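Local coordinates for VMB-1 (PDB 6JV4), which is a subclass B1 metallo-beta-lactamase that probably hydrolyses beta-lactam antibiotics to substituted beta-amino acids with the help of zinc, at residues 86-91 with 109-114; 93-98 with 118-123; 36-41 with 54-59; 22-27 with 62-67; 201-206 with 211-216. All blocks are in the same frame, centred on the assembly; numbering follows the deposited sequence.

Interaction 1: 86-91 with 109-114; sequences DASGDI and KLLKLN. With ZN (zinc ion), chain F.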
# COMPACT_ATOMS: atom_id res chain seq x y z
N ASP A 86 -9.31 0.64 1.11
CA ASP A 86 -8.54 0.10 -0.03
C ASP A 86 -7.21 -0.54 0.41
O ASP A 86 -6.60 -1.30 -0.38
CB ASP A 86 -8.31 1.15 -1.12
CG ASP A 86 -7.57 2.40 -0.71
OD1 ASP A 86 -7.50 2.70 0.52
OD2 ASP A 86 -7.10 3.10 -1.63
N ALA A 87 -6.69 -0.17 1.59
CA ALA A 87 -5.42 -0.72 2.09
C ALA A 87 -5.70 -1.79 3.14
O ALA A 87 -4.94 -2.76 3.15
CB ALA A 87 -4.56 0.39 2.63
N SER A 88 -6.69 -1.59 4.03
CA SER A 88 -6.81 -2.34 5.30
C SER A 88 -8.14 -3.09 5.37
O SER A 88 -8.46 -3.64 6.42
CB SER A 88 -6.66 -1.43 6.48
OG SER A 88 -7.79 -0.61 6.55
N GLY A 89 -8.91 -3.12 4.27
CA GLY A 89 -10.31 -3.58 4.32
C GLY A 89 -10.48 -5.00 4.83
O GLY A 89 -11.50 -5.28 5.48
N ASP A 90 -9.52 -5.88 4.63
CA ASP A 90 -9.71 -7.30 5.02
C ASP A 90 -8.87 -7.70 6.23
O ASP A 90 -8.67 -8.92 6.43
CB ASP A 90 -9.62 -8.21 3.79
CG ASP A 90 -10.93 -8.25 3.04
OD1 ASP A 90 -11.99 -8.48 3.70
OD2 ASP A 90 -10.90 -8.08 1.81
N ILE A 91 -8.53 -6.78 7.13
CA ILE A 91 -7.91 -7.18 8.42
C ILE A 91 -8.78 -8.23 9.13
O ILE A 91 -8.22 -9.21 9.66
CB ILE A 91 -7.61 -5.93 9.25
CG1 ILE A 91 -6.38 -5.19 8.71
CG2 ILE A 91 -7.44 -6.28 10.70
CD1 ILE A 91 -6.08 -3.96 9.49
N LYS A 109 -4.52 3.40 15.77
CA LYS A 109 -5.26 4.53 16.38
C LYS A 109 -6.46 4.86 15.49
O LYS A 109 -7.60 5.04 16.05
CB LYS A 109 -4.38 5.76 16.59
CG LYS A 109 -5.15 6.99 17.06
CD LYS A 109 -4.31 8.19 17.22
CE LYS A 109 -3.90 8.85 15.91
NZ LYS A 109 -3.06 10.05 16.16
N LEU A 110 -6.23 5.01 14.20
CA LEU A 110 -7.29 5.49 13.27
C LEU A 110 -8.29 4.37 12.96
O LEU A 110 -9.50 4.69 12.86
CB LEU A 110 -6.64 6.09 12.03
CG LEU A 110 -5.82 7.34 12.36
CD1 LEU A 110 -5.07 7.86 11.15
CD2 LEU A 110 -6.72 8.42 12.91
N LEU A 111 -7.85 3.11 12.94
CA LEU A 111 -8.84 2.02 12.80
C LEU A 111 -9.72 2.03 14.05
O LEU A 111 -10.98 1.94 13.91
CB LEU A 111 -8.11 0.69 12.63
CG LEU A 111 -7.40 0.50 11.29
CD1 LEU A 111 -6.47 -0.71 11.39
CD2 LEU A 111 -8.36 0.33 10.14
N LYS A 112 -9.12 2.17 15.23
CA LYS A 112 -9.87 2.09 16.52
C LYS A 112 -10.85 3.27 16.58
O LYS A 112 -12.00 3.06 17.04
CB LYS A 112 -8.90 2.09 17.69
CG LYS A 112 -9.56 1.92 19.05
CD LYS A 112 -8.57 1.89 20.18
CE LYS A 112 -9.11 2.51 21.46
NZ LYS A 112 -10.37 1.86 21.86
N LEU A 113 -10.43 4.45 16.12
CA LEU A 113 -11.26 5.69 16.14
C LEU A 113 -12.51 5.44 15.31
O LEU A 113 -13.57 6.01 15.65
CB LEU A 113 -10.44 6.83 15.52
CG LEU A 113 -11.15 8.17 15.34
CD1 LEU A 113 -11.55 8.74 16.70
CD2 LEU A 113 -10.24 9.15 14.62
N ASN A 114 -12.39 4.64 14.26
CA ASN A 114 -13.50 4.35 13.29
C ASN A 114 -14.21 3.03 13.62
O ASN A 114 -14.92 2.54 12.73
CB ASN A 114 -12.96 4.34 11.86
CG ASN A 114 -12.63 5.74 11.36
OD1 ASN A 114 -13.51 6.37 10.78
ND2 ASN A 114 -11.42 6.24 11.63
ZN ZN F . -6.60 5.07 -2.01

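Interaction 2: 93-98 with 118-123; sequences LLNDLK and VSSDEI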
# COMPACT_ATOMS: atom_id res chain seq x y z
N LEU A 93 -10.90 -10.56 8.10
CA LEU A 93 -10.76 -11.87 7.42
C LEU A 93 -9.39 -12.44 7.74
O LEU A 93 -9.32 -13.64 8.07
CB LEU A 93 -10.95 -11.73 5.91
CG LEU A 93 -10.69 -13.00 5.13
CD1 LEU A 93 -11.70 -14.10 5.51
CD2 LEU A 93 -10.70 -12.74 3.65
N LEU A 94 -8.31 -11.65 7.59
CA LEU A 94 -6.96 -12.24 7.81
C LEU A 94 -6.81 -12.64 9.27
O LEU A 94 -6.25 -13.74 9.55
CB LEU A 94 -5.89 -11.23 7.39
CG LEU A 94 -5.88 -10.84 5.92
CD1 LEU A 94 -4.78 -9.82 5.63
CD2 LEU A 94 -5.72 -12.01 4.99
N ASN A 95 -7.32 -11.83 10.19
CA ASN A 95 -7.21 -12.13 11.64
C ASN A 95 -8.00 -13.43 11.92
O ASN A 95 -7.46 -14.30 12.64
CB ASN A 95 -7.67 -10.94 12.47
CG ASN A 95 -6.64 -9.82 12.57
OD1 ASN A 95 -5.49 -9.96 12.11
ND2 ASN A 95 -7.09 -8.69 13.11
N ASP A 96 -9.16 -13.57 11.31
CA ASP A 96 -9.99 -14.81 11.41
C ASP A 96 -9.26 -16.05 10.89
O ASP A 96 -9.45 -17.09 11.54
CB ASP A 96 -11.32 -14.66 10.68
CG ASP A 96 -12.31 -13.82 11.45
OD1 ASP A 96 -12.05 -13.56 12.63
OD2 ASP A 96 -13.33 -13.45 10.85
N LEU A 97 -8.42 -15.93 9.84
CA LEU A 97 -7.60 -17.03 9.26
C LEU A 97 -6.27 -17.16 9.99
O LEU A 97 -5.45 -17.95 9.54
CB LEU A 97 -7.40 -16.78 7.76
CG LEU A 97 -8.67 -16.68 6.93
CD1 LEU A 97 -8.36 -16.23 5.50
CD2 LEU A 97 -9.41 -18.01 6.93
N LYS A 98 -6.04 -16.40 11.06
CA LYS A 98 -4.77 -16.41 11.83
C LYS A 98 -3.59 -16.10 10.90
O LYS A 98 -2.50 -16.65 11.09
CB LYS A 98 -4.65 -17.74 12.58
CG LYS A 98 -5.90 -18.08 13.38
CD LYS A 98 -5.62 -18.62 14.76
CE LYS A 98 -6.90 -18.95 15.51
NZ LYS A 98 -6.96 -20.39 15.84
N VAL A 118 -8.31 -3.76 14.80
CA VAL A 118 -6.87 -3.41 14.70
C VAL A 118 -6.10 -4.62 14.24
O VAL A 118 -6.59 -5.77 14.30
CB VAL A 118 -6.35 -2.82 16.02
CG1 VAL A 118 -7.06 -1.53 16.37
CG2 VAL A 118 -6.37 -3.82 17.17
N SER A 119 -4.89 -4.37 13.76
CA SER A 119 -3.94 -5.43 13.34
C SER A 119 -3.61 -6.32 14.53
O SER A 119 -3.72 -5.89 15.72
CB SER A 119 -2.70 -4.80 12.74
OG SER A 119 -1.88 -4.23 13.75
N SER A 120 -3.14 -7.52 14.24
CA SER A 120 -2.68 -8.46 15.29
C SER A 120 -1.34 -7.98 15.87
O SER A 120 -1.02 -8.25 17.03
CB SER A 120 -2.62 -9.86 14.75
OG SER A 120 -1.62 -10.04 13.75
N ASP A 121 -0.49 -7.39 15.03
CA ASP A 121 0.90 -7.04 15.34
C ASP A 121 1.10 -5.55 15.04
O ASP A 121 0.64 -5.11 13.98
CB ASP A 121 1.85 -7.92 14.53
CG ASP A 121 1.78 -9.35 15.03
OD1 ASP A 121 0.82 -10.03 14.73
OD2 ASP A 121 2.62 -9.69 15.85
N GLU A 122 1.64 -4.81 16.01
CA GLU A 122 1.75 -3.34 15.86
C GLU A 122 3.19 -2.96 15.56
O GLU A 122 4.13 -3.41 16.28
CB GLU A 122 1.23 -2.63 17.11
CG GLU A 122 1.15 -1.13 16.95
CD GLU A 122 0.18 -0.50 17.95
OE1 GLU A 122 -1.03 -0.40 17.67
OE2 GLU A 122 0.65 -0.14 19.04
N ILE A 123 3.38 -2.13 14.55
CA ILE A 123 4.71 -1.56 14.26
C ILE A 123 4.88 -0.32 15.12
O ILE A 123 4.06 0.61 14.99
CB ILE A 123 4.83 -1.27 12.77
CG1 ILE A 123 4.72 -2.56 11.98
CG2 ILE A 123 6.06 -0.46 12.45
CD1 ILE A 123 4.52 -2.32 10.47

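Interaction 3: 36-41 with 54-59; sequences IGASGL and TPWTTQ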
# COMPACT_ATOMS: atom_id res chain seq x y z
N ILE A 36 -11.96 3.74 -9.97
CA ILE A 36 -10.48 3.84 -9.79
C ILE A 36 -9.92 2.46 -9.45
O ILE A 36 -10.57 1.68 -8.76
CB ILE A 36 -10.11 4.92 -8.77
CG1 ILE A 36 -10.69 4.64 -7.40
CG2 ILE A 36 -10.50 6.30 -9.30
CD1 ILE A 36 -10.19 5.58 -6.29
N GLY A 37 -8.74 2.19 -10.01
CA GLY A 37 -8.00 0.94 -9.83
C GLY A 37 -7.14 1.06 -8.57
O GLY A 37 -6.75 2.17 -8.24
N ALA A 38 -6.93 -0.04 -7.88
CA ALA A 38 -6.11 -0.04 -6.64
C ALA A 38 -5.10 -1.17 -6.73
O ALA A 38 -5.48 -2.30 -7.13
CB ALA A 38 -6.98 -0.23 -5.45
N SER A 39 -3.87 -0.91 -6.31
CA SER A 39 -2.79 -1.91 -6.31
C SER A 39 -2.31 -2.21 -4.89
O SER A 39 -2.17 -1.31 -4.10
CB SER A 39 -1.60 -1.43 -7.09
OG SER A 39 -1.91 -1.23 -8.46
N GLY A 40 -2.00 -3.48 -4.66
CA GLY A 40 -1.10 -3.87 -3.56
C GLY A 40 -0.10 -4.87 -4.11
O GLY A 40 -0.10 -5.09 -5.37
N LEU A 41 0.64 -5.53 -3.24
CA LEU A 41 1.66 -6.50 -3.67
C LEU A 41 1.46 -7.83 -2.96
O LEU A 41 0.95 -7.89 -1.84
CB LEU A 41 3.08 -5.97 -3.48
CG LEU A 41 3.42 -4.64 -4.17
CD1 LEU A 41 4.85 -4.29 -3.84
CD2 LEU A 41 3.26 -4.72 -5.68
N THR A 54 -4.52 -5.32 1.39
CA THR A 54 -5.52 -6.30 0.92
C THR A 54 -6.16 -5.76 -0.36
O THR A 54 -6.32 -4.54 -0.55
CB THR A 54 -6.53 -6.62 2.03
OG1 THR A 54 -7.18 -5.43 2.49
CG2 THR A 54 -5.90 -7.31 3.22
N PRO A 55 -6.60 -6.67 -1.24
CA PRO A 55 -7.50 -6.31 -2.32
C PRO A 55 -8.75 -5.58 -1.78
O PRO A 55 -9.11 -5.75 -0.62
CB PRO A 55 -7.89 -7.67 -2.92
CG PRO A 55 -6.65 -8.48 -2.68
CD PRO A 55 -6.26 -8.12 -1.26
N TRP A 56 -9.33 -4.74 -2.61
CA TRP A 56 -10.40 -3.80 -2.18
C TRP A 56 -11.74 -4.50 -1.90
O TRP A 56 -12.56 -3.92 -1.21
CB TRP A 56 -10.51 -2.71 -3.23
CG TRP A 56 -10.98 -1.40 -2.74
CD1 TRP A 56 -11.55 -1.05 -1.55
CD2 TRP A 56 -10.88 -0.19 -3.51
NE1 TRP A 56 -11.79 0.30 -1.53
CE2 TRP A 56 -11.39 0.84 -2.71
CE3 TRP A 56 -10.40 0.08 -4.79
CZ2 TRP A 56 -11.43 2.15 -3.16
CZ3 TRP A 56 -10.46 1.38 -5.23
CH2 TRP A 56 -10.93 2.38 -4.41
N THR A 57 -11.89 -5.76 -2.23
CA THR A 57 -13.11 -6.53 -1.94
C THR A 57 -12.71 -7.80 -1.21
O THR A 57 -11.61 -8.36 -1.44
CB THR A 57 -13.98 -6.85 -3.16
OG1 THR A 57 -13.41 -7.92 -3.86
CG2 THR A 57 -14.21 -5.68 -4.09
N THR A 58 -13.59 -8.24 -0.32
CA THR A 58 -13.39 -9.50 0.43
C THR A 58 -13.35 -10.66 -0.57
O THR A 58 -12.51 -11.57 -0.37
CB THR A 58 -14.46 -9.65 1.52
OG1 THR A 58 -14.38 -8.50 2.37
CG2 THR A 58 -14.24 -10.87 2.37
N GLN A 59 -14.17 -10.65 -1.63
CA GLN A 59 -14.12 -11.75 -2.63
C GLN A 59 -12.70 -11.77 -3.24
O GLN A 59 -12.12 -12.84 -3.38
CB GLN A 59 -15.27 -11.63 -3.62
CG GLN A 59 -16.64 -11.84 -2.97
CD GLN A 59 -16.78 -13.22 -2.33
OE1 GLN A 59 -16.40 -14.23 -2.93
NE2 GLN A 59 -17.30 -13.27 -1.11

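Interaction 4: 22-27 with 62-67; sequences YQHISY and KQLIEW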
# COMPACT_ATOMS: atom_id res chain seq x y z
N TYR A 22 4.41 -9.88 -7.04
CA TYR A 22 3.21 -9.74 -7.88
C TYR A 22 2.45 -8.51 -7.42
O TYR A 22 2.49 -8.17 -6.23
CB TYR A 22 2.34 -10.98 -7.78
CG TYR A 22 2.95 -12.16 -8.50
CD1 TYR A 22 2.50 -12.55 -9.76
CD2 TYR A 22 3.98 -12.87 -7.91
CE1 TYR A 22 3.05 -13.64 -10.41
CE2 TYR A 22 4.54 -13.98 -8.55
CZ TYR A 22 4.08 -14.35 -9.80
OH TYR A 22 4.65 -15.44 -10.41
N GLN A 23 1.86 -7.85 -8.39
CA GLN A 23 0.93 -6.75 -8.16
C GLN A 23 -0.47 -7.33 -8.12
O GLN A 23 -0.93 -7.85 -9.15
CB GLN A 23 1.12 -5.73 -9.26
CG GLN A 23 0.23 -4.49 -9.17
CD GLN A 23 0.43 -3.62 -10.39
OE1 GLN A 23 1.13 -3.99 -11.33
NE2 GLN A 23 -0.16 -2.44 -10.43
N HIS A 24 -1.21 -7.14 -7.04
CA HIS A 24 -2.66 -7.48 -7.01
C HIS A 24 -3.49 -6.22 -7.28
O HIS A 24 -3.10 -5.14 -6.86
CB HIS A 24 -3.11 -8.15 -5.72
CG HIS A 24 -3.04 -7.38 -4.44
ND1 HIS A 24 -3.99 -6.41 -4.07
CD2 HIS A 24 -2.24 -7.58 -3.36
CE1 HIS A 24 -3.69 -6.00 -2.84
NE2 HIS A 24 -2.65 -6.73 -2.38
N ILE A 25 -4.53 -6.37 -8.11
CA ILE A 25 -5.23 -5.21 -8.68
C ILE A 25 -6.74 -5.41 -8.49
O ILE A 25 -7.24 -6.53 -8.72
CB ILE A 25 -4.88 -5.00 -10.15
CG1 ILE A 25 -3.36 -4.98 -10.36
CG2 ILE A 25 -5.53 -3.71 -10.65
CD1 ILE A 25 -2.94 -4.92 -11.78
N SER A 26 -7.41 -4.37 -8.04
CA SER A 26 -8.87 -4.38 -7.89
C SER A 26 -9.38 -3.01 -8.26
O SER A 26 -8.58 -2.18 -8.69
CB SER A 26 -9.30 -4.89 -6.54
OG SER A 26 -8.54 -4.38 -5.49
N TYR A 27 -10.69 -2.76 -8.21
CA TYR A 27 -11.21 -1.43 -8.53
C TYR A 27 -12.52 -1.21 -7.81
O TYR A 27 -13.15 -2.19 -7.36
CB TYR A 27 -11.34 -1.26 -10.04
CG TYR A 27 -12.45 -2.04 -10.65
CD1 TYR A 27 -13.75 -1.54 -10.67
CD2 TYR A 27 -12.22 -3.29 -11.21
CE1 TYR A 27 -14.79 -2.27 -11.25
CE2 TYR A 27 -13.25 -4.03 -11.77
CZ TYR A 27 -14.54 -3.51 -11.80
OH TYR A 27 -15.58 -4.21 -12.36
N LYS A 62 -10.18 -13.26 -0.75
CA LYS A 62 -10.34 -14.74 -0.69
C LYS A 62 -9.74 -15.37 -1.95
O LYS A 62 -9.02 -16.39 -1.83
CB LYS A 62 -11.82 -15.10 -0.55
CG LYS A 62 -12.38 -14.81 0.83
CD LYS A 62 -13.83 -15.20 0.98
CE LYS A 62 -14.31 -14.93 2.38
NZ LYS A 62 -15.66 -15.49 2.62
N GLN A 63 -9.97 -14.77 -3.12
CA GLN A 63 -9.42 -15.29 -4.40
C GLN A 63 -7.88 -15.21 -4.36
O GLN A 63 -7.20 -16.16 -4.85
CB GLN A 63 -9.97 -14.53 -5.58
CG GLN A 63 -11.46 -14.79 -5.80
CD GLN A 63 -12.09 -13.68 -6.62
OE1 GLN A 63 -11.40 -12.80 -7.13
NE2 GLN A 63 -13.41 -13.70 -6.78
N LEU A 64 -7.35 -14.14 -3.78
CA LEU A 64 -5.88 -13.98 -3.71
C LEU A 64 -5.30 -15.07 -2.80
O LEU A 64 -4.25 -15.66 -3.17
CB LEU A 64 -5.52 -12.59 -3.17
CG LEU A 64 -4.02 -12.29 -3.14
CD1 LEU A 64 -3.38 -12.49 -4.50
CD2 LEU A 64 -3.76 -10.88 -2.60
N ILE A 65 -5.91 -15.33 -1.66
CA ILE A 65 -5.45 -16.41 -0.73
C ILE A 65 -5.50 -17.75 -1.46
O ILE A 65 -4.50 -18.53 -1.39
CB ILE A 65 -6.28 -16.40 0.55
CG1 ILE A 65 -5.92 -15.18 1.41
CG2 ILE A 65 -6.15 -17.69 1.35
CD1 ILE A 65 -6.94 -14.88 2.45
N GLU A 66 -6.56 -18.02 -2.22
CA GLU A 66 -6.67 -19.29 -3.00
C GLU A 66 -5.51 -19.38 -3.99
O GLU A 66 -4.89 -20.46 -4.12
CB GLU A 66 -8.02 -19.39 -3.74
CG GLU A 66 -9.19 -19.65 -2.82
CD GLU A 66 -10.57 -19.26 -3.34
OE1 GLU A 66 -11.51 -19.13 -2.49
OE2 GLU A 66 -10.73 -19.07 -4.60
N TRP A 67 -5.21 -18.31 -4.71
CA TRP A 67 -4.13 -18.30 -5.73
C TRP A 67 -2.79 -18.55 -5.08
O TRP A 67 -2.02 -19.38 -5.62
CB TRP A 67 -4.11 -16.98 -6.50
CG TRP A 67 -3.00 -16.87 -7.49
CD1 TRP A 67 -3.01 -17.27 -8.79
CD2 TRP A 67 -1.74 -16.19 -7.28
NE1 TRP A 67 -1.84 -16.91 -9.41
CE2 TRP A 67 -1.04 -16.26 -8.50
CE3 TRP A 67 -1.14 -15.59 -6.18
CZ2 TRP A 67 0.24 -15.72 -8.66
CZ3 TRP A 67 0.13 -15.07 -6.33
CH2 TRP A 67 0.81 -15.14 -7.55

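Interaction 5: 201-206 with 211-216; sequences VVPGHG and VSLLKH. With ZN (zinc ion), chain F.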
# COMPACT_ATOMS: atom_id res chain seq x y z
N VAL A 201 8.03 2.45 -8.90
CA VAL A 201 7.20 3.02 -7.82
C VAL A 201 5.75 2.63 -8.09
O VAL A 201 5.26 2.81 -9.23
CB VAL A 201 7.37 4.55 -7.75
CG1 VAL A 201 6.43 5.13 -6.70
CG2 VAL A 201 8.81 4.93 -7.51
N VAL A 202 5.14 1.93 -7.13
CA VAL A 202 3.74 1.48 -7.28
C VAL A 202 2.86 2.46 -6.51
O VAL A 202 2.95 2.51 -5.28
CB VAL A 202 3.58 0.04 -6.76
CG1 VAL A 202 2.15 -0.41 -6.91
CG2 VAL A 202 4.53 -0.93 -7.46
N PRO A 203 2.01 3.24 -7.21
CA PRO A 203 1.05 4.09 -6.54
C PRO A 203 -0.14 3.25 -6.09
O PRO A 203 -0.39 2.17 -6.60
CB PRO A 203 0.68 5.11 -7.59
CG PRO A 203 0.67 4.27 -8.86
CD PRO A 203 1.83 3.31 -8.68
N GLY A 204 -0.86 3.77 -5.09
CA GLY A 204 -2.07 3.11 -4.59
C GLY A 204 -3.13 2.97 -5.65
O GLY A 204 -3.91 1.97 -5.59
N HIS A 205 -3.24 3.94 -6.53
CA HIS A 205 -4.18 3.93 -7.69
C HIS A 205 -3.43 4.26 -8.96
O HIS A 205 -2.50 5.06 -8.92
CB HIS A 205 -5.33 4.95 -7.48
CG HIS A 205 -6.00 4.78 -6.17
ND1 HIS A 205 -6.78 3.69 -5.89
CD2 HIS A 205 -5.98 5.50 -5.03
CE1 HIS A 205 -7.18 3.73 -4.64
NE2 HIS A 205 -6.71 4.80 -4.10
N GLY A 206 -3.89 3.76 -10.11
CA GLY A 206 -3.25 4.12 -11.38
C GLY A 206 -2.00 3.32 -11.73
O GLY A 206 -1.73 2.28 -11.14
N VAL A 211 10.73 6.75 -10.55
CA VAL A 211 10.85 7.68 -9.41
C VAL A 211 10.14 9.03 -9.67
O VAL A 211 9.81 9.69 -8.71
CB VAL A 211 12.34 7.84 -9.15
CG1 VAL A 211 13.00 8.73 -10.20
CG2 VAL A 211 12.61 8.25 -7.75
N SER A 212 9.83 9.38 -10.92
CA SER A 212 9.13 10.65 -11.24
C SER A 212 7.77 10.69 -10.55
O SER A 212 7.29 11.80 -10.28
CB SER A 212 9.04 10.91 -12.71
OG SER A 212 8.12 10.08 -13.34
N LEU A 213 7.16 9.55 -10.19
CA LEU A 213 5.85 9.61 -9.51
C LEU A 213 6.01 10.35 -8.19
O LEU A 213 5.07 11.01 -7.76
CB LEU A 213 5.25 8.22 -9.28
CG LEU A 213 4.48 7.61 -10.45
CD1 LEU A 213 5.31 7.49 -11.71
CD2 LEU A 213 3.91 6.25 -10.05
N LEU A 214 7.13 10.19 -7.51
CA LEU A 214 7.35 10.86 -6.23
C LEU A 214 7.38 12.38 -6.44
O LEU A 214 6.81 13.13 -5.66
CB LEU A 214 8.66 10.40 -5.61
CG LEU A 214 8.84 8.90 -5.37
CD1 LEU A 214 10.19 8.69 -4.73
CD2 LEU A 214 7.70 8.31 -4.56
N LYS A 215 8.14 12.81 -7.45
CA LYS A 215 8.31 14.26 -7.77
C LYS A 215 6.96 14.83 -8.21
O LYS A 215 6.65 15.98 -7.84
CB LYS A 215 9.37 14.44 -8.85
CG LYS A 215 10.81 14.26 -8.39
CD LYS A 215 11.09 12.87 -7.84
CE LYS A 215 12.53 12.70 -7.38
NZ LYS A 215 13.47 12.63 -8.53
N HIS A 216 6.20 14.05 -8.99
CA HIS A 216 4.88 14.50 -9.48
C HIS A 216 3.96 14.74 -8.28
O HIS A 216 3.28 15.75 -8.23
CB HIS A 216 4.32 13.48 -10.48
CG HIS A 216 3.00 13.90 -11.02
ND1 HIS A 216 2.80 15.13 -11.69
CD2 HIS A 216 1.77 13.37 -10.83
CE1 HIS A 216 1.51 15.23 -12.02
NE2 HIS A 216 0.87 14.17 -11.47
ZN ZN F . -6.60 5.07 -2.01

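Interaction 1: 86-91 with 109-114
Leu111 carries this contact from the side of helix 105-113, reaching between Ser88 and Ile91. Its CB lies on the face of the helix turned to 86-91; chi1 of -71° puts CG anti to the carbonyl carbon and beside the backbone N, and from there the two methyls part to different partners. CD1 meets Ile91 CD1 tip to tip at 3.8 Å. CD2 lies 3.8 Å from Ser88 OG and packs against the flank of a hydroxyl whose polar needs are met elsewhere: Ser88 OG is hydrogen-bonded to His84 O. Ser88 and Ile91 are the first and last residues of a type I beta turn, in which Ile91 N bonds Ser88 O at 3.2 Å, and the turn brings both side chains to the same leucine. Just ahead of it runs the His-x-His-x-Asp motif of the metallo-beta-lactamase superfamily, made here of His82, His84 and Asp86. Asp86 OD2 binds a zinc ion at 2.1 Å, a site shared with Cys163 and His205. Asp90, inside the turn, sends its carboxylate oxygens the other way, to hydroxyls of Thr58 and Thr61. At the far end of helix 105-113, Asn114 folds back, and its ND2 gives Leu110 O a nearly straight bond of 2.8 Å in its own amide plane. Asn114 N reaches that same oxygen from the opposite face of the carbonyl.

Interaction 2: 93-98 with 118-123
Asn95, on helix 91-96, meets the chain around Val118 and Ser120 where it is about to enter strand 121-123, the outermost of the four parallel strands of the larger sheet, which helical crossovers connect. The direct link is light: Asn95 ND2 donates to Val118 O over 3.2 Å, but the N-H to oxygen angle of 135° makes it a weak bond. The other end of the amide, OD1, sits 3.9 Å from Ser120 CB in plain packing. One shell out, stronger partners fix the amide. OD1 is hydrogen-bonded to Thr101 OG1, on the neighbouring strand 100-104, and ND2 to Glu117 OE2. Thr101 OG1 also bonds Ser120 N, so a single hydroxyl ties the amide and the incoming backbone together. The helix that presents Asn95 stops at once: Lys98 has positive phi and closes a Schellman motif, its N bonded to Asn95 O at 3.0 Å, before the chain turns into strand 100-104. On the other side two serines shape the approach to strand 121-123. Ser119 OG donates to Asp121 O at 2.7 Å from above the carbonyl plane, while Ser120 OG gives its hydrogen to the anti lone pair of Asp121 OD1 at 2.6 Å.

Interaction 3: 36-41 with 54-59
The indole of Trp56 faces strand 36-45 with the border of its six-membered ring, and what it meets there belongs to Ile36 and Ala38. Ile36 CG1 lies in the ring plane, 3.8 Å off the CH2 edge. Ile36 O also sits near the plane, 3.5 Å from CZ3, where a carbonyl oxygen faces the slightly positive rim of C-H groups. Ala38 CB approaches CE3 obliquely at 3.5 Å. With CG anti to the backbone N (chi1 -151°), the indole reaches from the loop to the strand. Strand 36-45 belongs to the larger sheet of the αβ/βα fold, and Trp56 sits in the loop between strand 48-52 and helix 58-70, beside the metal site: its side chain comes within about 3 Å of that of Asp86 and about 4 Å of a bound citric acid, probably from the crystallisation liquor. The backbone of Trp56 is held by strand 21-30, its N by Ser26 OG and its O by Lys28 NZ. Thr57 then acts as N-cap, with OG1 bonded to Gly60 N. On the strand, Gly37 O accepts from His205 ND1, a second-shell bond that helps to position this zinc-binding imidazole.

Interaction 4: 22-27 with 62-67
His24 NE2 is hydrogen-bonded to Asp53 O, at the start of the loop that leads into helix 58-70, and this bond helps fix the rotation of an imidazole whose carbon side receives Leu64. The methyl Leu64 CD2 comes to 3.7 Å from His24 CD2, approaching the ring obliquely, and the two side chains cross at about a right angle. One helical turn on, Trp67 reaches the strand at Tyr22. The pair is a T-shaped stack: the edge of the tryptophan's six-membered ring is directed at the face of the tyrosine, with ring centroids 5.0 Å apart and planes at 68°. Trp67 CH2 stands 3.6 Å above the plane of the Tyr22 ring and over its centre, so it is nearly equidistant from all six ring carbons. CG of Trp67 lies anti to the backbone N (chi1 176°), and the long indole spans the distance to the strand. The touching atoms of both pairs are carbons, and no hydrogen bond joins the two segments. Strand 21-30 lies between 13-16 and 36-45 in the larger sheet, and helix 58-70 packs across one side of that sheet: Trp67 also touches Leu14 of strand 13-16, while Leu64 rests on Val42 of strand 36-45 and Met51 of strand 48-52.

Interaction 5: 201-206 with 211-216
With CG1 anti to the backbone N (chi1 176°) and CG2 anti to the carbonyl carbon, Val201 forks toward 211-216 and touches Val211, Leu213 and Leu214, at the start of the last helix and just before it. This is the packing of helix 212-226 on strand 200-203, the edge strand of the smaller sheet in the αβ/βα fold; strand and helix segments run at 47° with their axes 9.2 Å apart. Val201 CG1 lies 4.0 Å from Leu214 CD2 and a little farther from Leu213 CB. The other branch, CG2, packs against the backbone at Val211, 3.9 Å from its CA. The side chains of Leu213 and Val201 pass each other pointing opposite ways, and Leu213 CD2 settles 3.9 Å from Pro203 CD, with Val201 O also beside it. Leu214 has further cover from helix 184-194, through Met188, Val191 and Ile192. Beyond Pro203 the strand gives out and the chain passes to the metal site through Gly204. The short loop is tied to strand 36-45, since Ser39 bonds Gly204 through the backbone. One residue on, His205 NE2 binds the zinc ion at 2.1 Å.

In the fold
From the N terminus, strand 21-30 opens interaction 4, which closes only at helix 58-70. Interaction 3 starts and ends within that span, joining strand 36-45 to the loop before the same helix, so the two together fasten helix 58-70 and its lead-in to the larger sheet. Interactions 1 and 2 cross farther on: 86-91 and 93-98 open in turn, and 109-114 and 118-123 close them in the same order, interlacing the helices with strand 121-123. Interaction 5 is a short closure that packs the C-terminal helix 212-226 on strand 200-203 of the smaller sheet. It meets interaction 3 where the loop after strand 200-203 runs beside strand 36-45, and interaction 1 at the zinc ion shared by Asp86 and His205.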